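Long-range contacts in probable ss-1,3-N-acetylglucosaminyltransferase (Staphylococcus aureus subsp. aureus N315, PDB 6H1J), which is a probable glycosyltransferase of family 2, of the GT-A type, that also has a TarS-type linker domain: residues B[194-199]-B[242-247]; B[300-305]-B[331-336]. All coordinates share one frame; numbering follows the deposited sequence.

Contact 1: B[194-199]-B[242-247]; sequences SKTAED and NQYFAT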
loop_
_atom_site.group_PDB
_atom_site.type_symbol
_atom_site.label_atom_id
_atom_site.label_comp_id
_atom_site.label_asym_id
_atom_site.label_seq_id
_atom_site.Cartn_x
_atom_site.Cartn_y
_atom_site.Cartn_z
ATOM N N SER B 194 23.250 -22.147 5.401
ATOM C CA SER B 194 23.305 -20.700 5.672
ATOM C C SER B 194 24.242 -20.361 6.842
ATOM O O SER B 194 24.645 -21.217 7.633
ATOM C CB SER B 194 21.925 -20.144 5.917
ATOM O OG SER B 194 21.209 -20.935 6.856
ATOM N N LYS B 195 24.588 -19.070 6.910
ATOM C CA LYS B 195 25.505 -18.530 7.916
ATOM C C LYS B 195 24.755 -18.468 9.246
ATOM O O LYS B 195 25.334 -18.707 10.293
ATOM C CB LYS B 195 26.048 -17.159 7.477
ATOM N N THR B 196 23.444 -18.212 9.153
ATOM C CA THR B 196 22.552 -18.057 10.287
ATOM C C THR B 196 21.483 -19.172 10.285
ATOM O O THR B 196 21.190 -19.834 9.261
ATOM C CB THR B 196 21.866 -16.679 10.285
ATOM O OG1 THR B 196 20.961 -16.589 9.183
ATOM C CG2 THR B 196 22.829 -15.514 10.195
ATOM N N ALA B 197 20.924 -19.385 11.476
ATOM C CA ALA B 197 19.754 -20.198 11.700
ATOM C C ALA B 197 20.045 -21.706 11.569
ATOM O O ALA B 197 19.115 -22.477 11.597
ATOM C CB ALA B 197 18.651 -19.749 10.760
ATOM N N GLU B 198 21.307 -22.133 11.437
ATOM C CA GLU B 198 21.610 -23.570 11.446
ATOM C C GLU B 198 21.397 -24.186 12.839
ATOM O O GLU B 198 21.053 -25.358 12.947
ATOM C CB GLU B 198 23.027 -23.863 10.963
ATOM C CG GLU B 198 23.207 -23.620 9.470
ATOM C CD GLU B 198 22.296 -24.402 8.522
ATOM O OE1 GLU B 198 21.672 -25.418 8.957
ATOM O OE2 GLU B 198 22.232 -24.022 7.337
ATOM N N ASP B 199 21.633 -23.409 13.893
ATOM C CA ASP B 199 21.302 -23.832 15.253
ATOM C C ASP B 199 19.775 -23.909 15.453
ATOM O O ASP B 199 19.280 -24.795 16.147
ATOM C CB ASP B 199 21.947 -22.905 16.283
ATOM C CG ASP B 199 21.571 -21.450 16.077
ATOM O OD1 ASP B 199 21.236 -21.065 14.894
ATOM O OD2 ASP B 199 21.596 -20.714 17.084
ATOM N N ASN B 242 25.023 -19.690 2.032
ATOM C CA ASN B 242 24.338 -18.393 2.230
ATOM C C ASN B 242 22.869 -18.418 1.744
ATOM O O ASN B 242 22.369 -17.454 1.095
ATOM C CB ASN B 242 25.095 -17.274 1.511
ATOM C CG ASN B 242 24.522 -15.907 1.795
ATOM O OD1 ASN B 242 23.951 -15.689 2.861
ATOM N ND2 ASN B 242 24.685 -14.988 0.863
ATOM N N GLN B 243 22.161 -19.505 2.061
ATOM C CA GLN B 243 20.786 -19.728 1.618
ATOM C C GLN B 243 19.922 -19.784 2.876
ATOM O O GLN B 243 19.484 -20.852 3.283
ATOM C CB GLN B 243 20.711 -20.998 0.746
ATOM C CG GLN B 243 19.573 -21.031 -0.275
ATOM C CD GLN B 243 19.590 -22.244 -1.193
ATOM O OE1 GLN B 243 20.579 -22.958 -1.262
ATOM N NE2 GLN B 243 18.486 -22.509 -1.896
ATOM N N TYR B 244 19.668 -18.612 3.472
ATOM C CA TYR B 244 18.844 -18.483 4.657
ATOM C C TYR B 244 17.471 -19.141 4.479
ATOM O O TYR B 244 16.962 -19.804 5.409
ATOM C CB TYR B 244 18.652 -17.008 4.975
ATOM C CG TYR B 244 17.681 -16.680 6.070
ATOM C CD1 TYR B 244 17.981 -16.931 7.397
ATOM C CD2 TYR B 244 16.464 -16.090 5.776
ATOM C CE1 TYR B 244 17.098 -16.593 8.412
ATOM C CE2 TYR B 244 15.584 -15.724 6.776
ATOM C CZ TYR B 244 15.906 -15.964 8.102
ATOM O OH TYR B 244 15.045 -15.569 9.090
ATOM N N PHE B 245 16.826 -18.937 3.326
ATOM C CA PHE B 245 15.502 -19.540 3.155
ATOM C C PHE B 245 15.607 -21.055 2.923
ATOM O O PHE B 245 14.597 -21.715 3.074
ATOM C CB PHE B 245 14.674 -18.807 2.106
ATOM C CG PHE B 245 14.250 -17.462 2.617
ATOM C CD1 PHE B 245 13.294 -17.371 3.614
ATOM C CD2 PHE B 245 14.882 -16.306 2.185
ATOM C CE1 PHE B 245 12.944 -16.140 4.143
ATOM C CE2 PHE B 245 14.542 -15.082 2.731
ATOM C CZ PHE B 245 13.562 -15.002 3.684
ATOM N N ALA B 246 16.790 -21.593 2.582
ATOM C CA ALA B 246 16.946 -23.061 2.536
ATOM C C ALA B 246 16.751 -23.609 3.957
ATOM O O ALA B 246 16.063 -24.617 4.167
ATOM C CB ALA B 246 18.265 -23.472 1.944
ATOM N N THR B 247 17.282 -22.868 4.933
ATOM C CA THR B 247 17.178 -23.251 6.329
ATOM C C THR B 247 15.729 -23.098 6.828
ATOM O O THR B 247 15.222 -23.978 7.551
ATOM C CB THR B 247 18.199 -22.472 7.162
ATOM O OG1 THR B 247 19.498 -22.740 6.614
ATOM C CG2 THR B 247 18.155 -22.850 8.626
HETATM O O HOH W 1 23.347 -17.167 5.058
#

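Contact 2: B[300-305]-B[331-336]; sequences WLNNFS and RQNDLL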
loop_
_atom_site.group_PDB
_atom_site.type_symbol
_atom_site.label_atom_id
_atom_site.label_comp_id
_atom_site.label_asym_id
_atom_site.label_seq_id
_atom_site.Cartn_x
_atom_site.Cartn_y
_atom_site.Cartn_z
ATOM N N TRP B 300 15.577 -11.651 -2.203
ATOM C CA TRP B 300 15.180 -11.919 -0.867
ATOM C C TRP B 300 13.674 -12.222 -0.843
ATOM O O TRP B 300 13.245 -13.260 -0.347
ATOM C CB TRP B 300 15.549 -10.755 0.059
ATOM C CG TRP B 300 15.359 -11.079 1.503
ATOM C CD1 TRP B 300 14.247 -10.840 2.259
ATOM C CD2 TRP B 300 16.307 -11.740 2.367
ATOM N NE1 TRP B 300 14.438 -11.300 3.532
ATOM C CE2 TRP B 300 15.689 -11.856 3.633
ATOM C CE3 TRP B 300 17.589 -12.274 2.193
ATOM C CZ2 TRP B 300 16.315 -12.501 4.715
ATOM C CZ3 TRP B 300 18.201 -12.916 3.255
ATOM C CH2 TRP B 300 17.583 -13.000 4.503
ATOM N N LEU B 301 12.877 -11.319 -1.413
ATOM C CA LEU B 301 11.435 -11.449 -1.396
ATOM C C LEU B 301 11.001 -12.749 -2.093
ATOM O O LEU B 301 10.140 -13.466 -1.613
ATOM C CB LEU B 301 10.803 -10.235 -2.090
ATOM C CG LEU B 301 9.298 -10.380 -2.359
ATOM C CD1 LEU B 301 8.532 -10.506 -1.057
ATOM C CD2 LEU B 301 8.766 -9.212 -3.157
ATOM N N ASN B 302 11.552 -13.011 -3.269
ATOM C CA ASN B 302 11.175 -14.156 -4.031
ATOM C C ASN B 302 11.503 -15.444 -3.266
ATOM O O ASN B 302 10.692 -16.353 -3.192
ATOM C CB ASN B 302 11.836 -14.148 -5.405
ATOM C CG ASN B 302 10.972 -13.415 -6.410
ATOM O OD1 ASN B 302 10.188 -14.036 -7.121
ATOM N ND2 ASN B 302 11.108 -12.102 -6.469
ATOM N N ASN B 303 12.675 -15.501 -2.648
ATOM C CA ASN B 303 13.041 -16.692 -1.868
ATOM C C ASN B 303 12.125 -16.834 -0.654
ATOM O O ASN B 303 11.720 -17.933 -0.324
ATOM C CB ASN B 303 14.513 -16.678 -1.459
ATOM C CG ASN B 303 15.457 -16.883 -2.618
ATOM O OD1 ASN B 303 15.144 -17.602 -3.566
ATOM N ND2 ASN B 303 16.639 -16.264 -2.524
ATOM N N PHE B 304 11.762 -15.721 -0.016
ATOM C CA PHE B 304 10.809 -15.741 1.103
ATOM C C PHE B 304 9.420 -16.254 0.636
ATOM O O PHE B 304 8.841 -17.206 1.199
ATOM C CB PHE B 304 10.753 -14.334 1.692
ATOM C CG PHE B 304 10.203 -14.227 3.088
ATOM C CD1 PHE B 304 9.527 -15.277 3.676
ATOM C CD2 PHE B 304 10.311 -13.033 3.778
ATOM C CE1 PHE B 304 8.986 -15.143 4.945
ATOM C CE2 PHE B 304 9.791 -12.909 5.060
ATOM C CZ PHE B 304 9.124 -13.962 5.635
ATOM N N SER B 305 8.962 -15.711 -0.489
ATOM C CA SER B 305 7.677 -16.024 -1.081
ATOM C C SER B 305 7.556 -17.520 -1.413
ATOM O O SER B 305 6.503 -18.195 -1.108
ATOM C CB SER B 305 7.456 -15.182 -2.307
ATOM O OG SER B 305 6.136 -15.389 -2.776
ATOM N N ARG B 331 3.254 -13.805 0.297
ATOM C CA ARG B 331 2.672 -14.909 -0.471
ATOM C C ARG B 331 2.451 -14.512 -1.936
ATOM O O ARG B 331 2.756 -15.300 -2.835
ATOM C CB ARG B 331 1.351 -15.385 0.127
ATOM C CG ARG B 331 1.500 -16.230 1.378
ATOM C CD ARG B 331 0.280 -17.119 1.612
ATOM N NE ARG B 331 0.428 -17.878 2.858
ATOM C CZ ARG B 331 0.941 -19.084 2.936
ATOM N NH1 ARG B 331 1.405 -19.665 1.839
ATOM N NH2 ARG B 331 0.932 -19.712 4.107
ATOM N N GLN B 332 1.970 -13.285 -2.158
ATOM C CA GLN B 332 1.753 -12.760 -3.505
ATOM C C GLN B 332 3.050 -12.334 -4.209
ATOM O O GLN B 332 2.991 -11.955 -5.400
ATOM C CB GLN B 332 0.818 -11.542 -3.453
ATOM C CG GLN B 332 -0.584 -11.860 -2.941
ATOM C CD GLN B 332 -1.337 -12.830 -3.812
ATOM O OE1 GLN B 332 -1.073 -12.968 -4.994
ATOM N NE2 GLN B 332 -2.311 -13.504 -3.230
ATOM N N ASN B 333 4.173 -12.238 -3.488
ATOM C CA ASN B 333 5.457 -11.938 -4.122
ATOM C C ASN B 333 5.422 -10.503 -4.685
ATOM O O ASN B 333 5.864 -10.271 -5.809
ATOM C CB ASN B 333 5.772 -12.929 -5.252
ATOM C CG ASN B 333 7.221 -12.896 -5.671
ATOM O OD1 ASN B 333 8.090 -12.586 -4.864
ATOM N ND2 ASN B 333 7.504 -13.249 -6.915
ATOM N N ASP B 334 4.913 -9.561 -3.880
ATOM C CA ASP B 334 4.595 -8.225 -4.331
ATOM C C ASP B 334 5.374 -7.240 -3.471
ATOM O O ASP B 334 4.953 -6.949 -2.349
ATOM C CB ASP B 334 3.092 -7.965 -4.196
ATOM C CG ASP B 334 2.582 -6.681 -4.827
ATOM O OD1 ASP B 334 3.269 -5.634 -4.746
ATOM O OD2 ASP B 334 1.450 -6.740 -5.370
ATOM N N LEU B 335 6.491 -6.739 -4.010
ATOM C CA LEU B 335 7.416 -5.945 -3.241
ATOM C C LEU B 335 6.751 -4.642 -2.797
ATOM O O LEU B 335 6.941 -4.223 -1.642
ATOM C CB LEU B 335 8.666 -5.656 -4.070
ATOM C CG LEU B 335 9.619 -4.620 -3.473
ATOM C CD1 LEU B 335 10.107 -5.016 -2.087
ATOM C CD2 LEU B 335 10.780 -4.413 -4.404
ATOM N N LEU B 336 5.987 -4.019 -3.706
ATOM C CA LEU B 336 5.261 -2.775 -3.391
ATOM C C LEU B 336 4.356 -2.980 -2.171
ATOM O O LEU B 336 4.351 -2.156 -1.296
ATOM C CB LEU B 336 4.485 -2.263 -4.612
ATOM C CG LEU B 336 5.345 -1.841 -5.804
ATOM C CD1 LEU B 336 4.496 -1.626 -7.040
ATOM C CD2 LEU B 336 6.161 -0.596 -5.481
#

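Contact 1: B[194-199]-B[242-247]
Polar side chains knit together the starts of two helices here: S194, in the loop leading into helix 198-207, and E198, its first residue, meet T247 in the first turn of helix 244-256. T247 OG1 lies 2.5 Å from S194 OG, a hydrogen bond so short that its detail is uncertain, and 3.1 Å from E198 OE2, a weak one. Around this pair the 194-199 side is tied to itself. S194 OG, set between its own backbone N and carbonyl carbon (chi1 49°), donates to T196 O at 2.6 Å, nearly along the C=O axis, which spends the hydroxyl's own proton within the segment. The bent chain of E198 brings OE2 back to within 2.9 Å of S194 N, which it meets with its anti lone pair. A197 is at the N-cap position of helix 198-207 and Q243 at that of helix 244-256, in the TarS-type linker domain, two helix N-termini side by side. The other branch of T247, CG2, comes closest to A197 O, at 3.1 Å, with A197 CB at 3.8 Å. T196 OG1 approaches Y244 CD1 at 3.5 Å, slanting against the ring, whose OH bonds to Q283 N. Farther out, a water accepts from K195 N and donates to N242 OD1.

Contact 2: B[300-305]-B[331-336]
With CG anti to the backbone N in both L301 and N333 (chi1 -164° in the latter), the two side chains extend toward one another between helix 294-308 and the turn that joins helices 324-331 and 335-344, all within the TarS-type linker domain. The N333 side chain lies against N302, L301 and S305. Its ND2 donates to N302 OD1 at 2.8 Å, with an N-H...O angle of 149°. The two amide planes stand 88° apart, and the donor comes from above the N302 carbonyl plane, not on a lone pair. N302 ND2 turns back to I298 O in its own helix. The other end of the N333 amide, OD1, rests 3.5 Å from L301 CG, while N333 CB sits 3.5 Å from S305 OG, whose hydrogen bond goes to I330 O. L301 reaches on with CD2, which lies 3.7 Å from L335 CB and 3.5 Å from L335 N. The positive phi of N333 marks a Schellman motif, and D334 follows directly as N-cap of the next helix, its OD1 bonded to A337 N. N333 thus both ends helix 324-331 and supplies the side chain that crosses to 300-305. A single amide-amide bond of imperfect geometry, flanked by leucine packing, implies a join that relies on apolar fit as well as on polar pairing.

Overall arrangement
The centre of contact 1 is about 12 Å from the centre of the chain, that of contact 2 about 26 Å, so contact 1 is the more interior and contact 2 the more peripheral, though both are partly buried. Contact 1 brings two helix starts together through hydroxyl and carboxylate groups; contact 2 sets the side of a helix against a helix-to-helix turn, with one amide pair and leucine packing. They share no helix, yet they touch: F245 stacks on F304 (CZ to CG 3.5 Å) and meets W300 edge-to-face. Other copies of the protein reach segment 331-336, where Q332 NE2 hydrogen-bonds to Y294 OH of a neighbouring subunit; none touches contact 1.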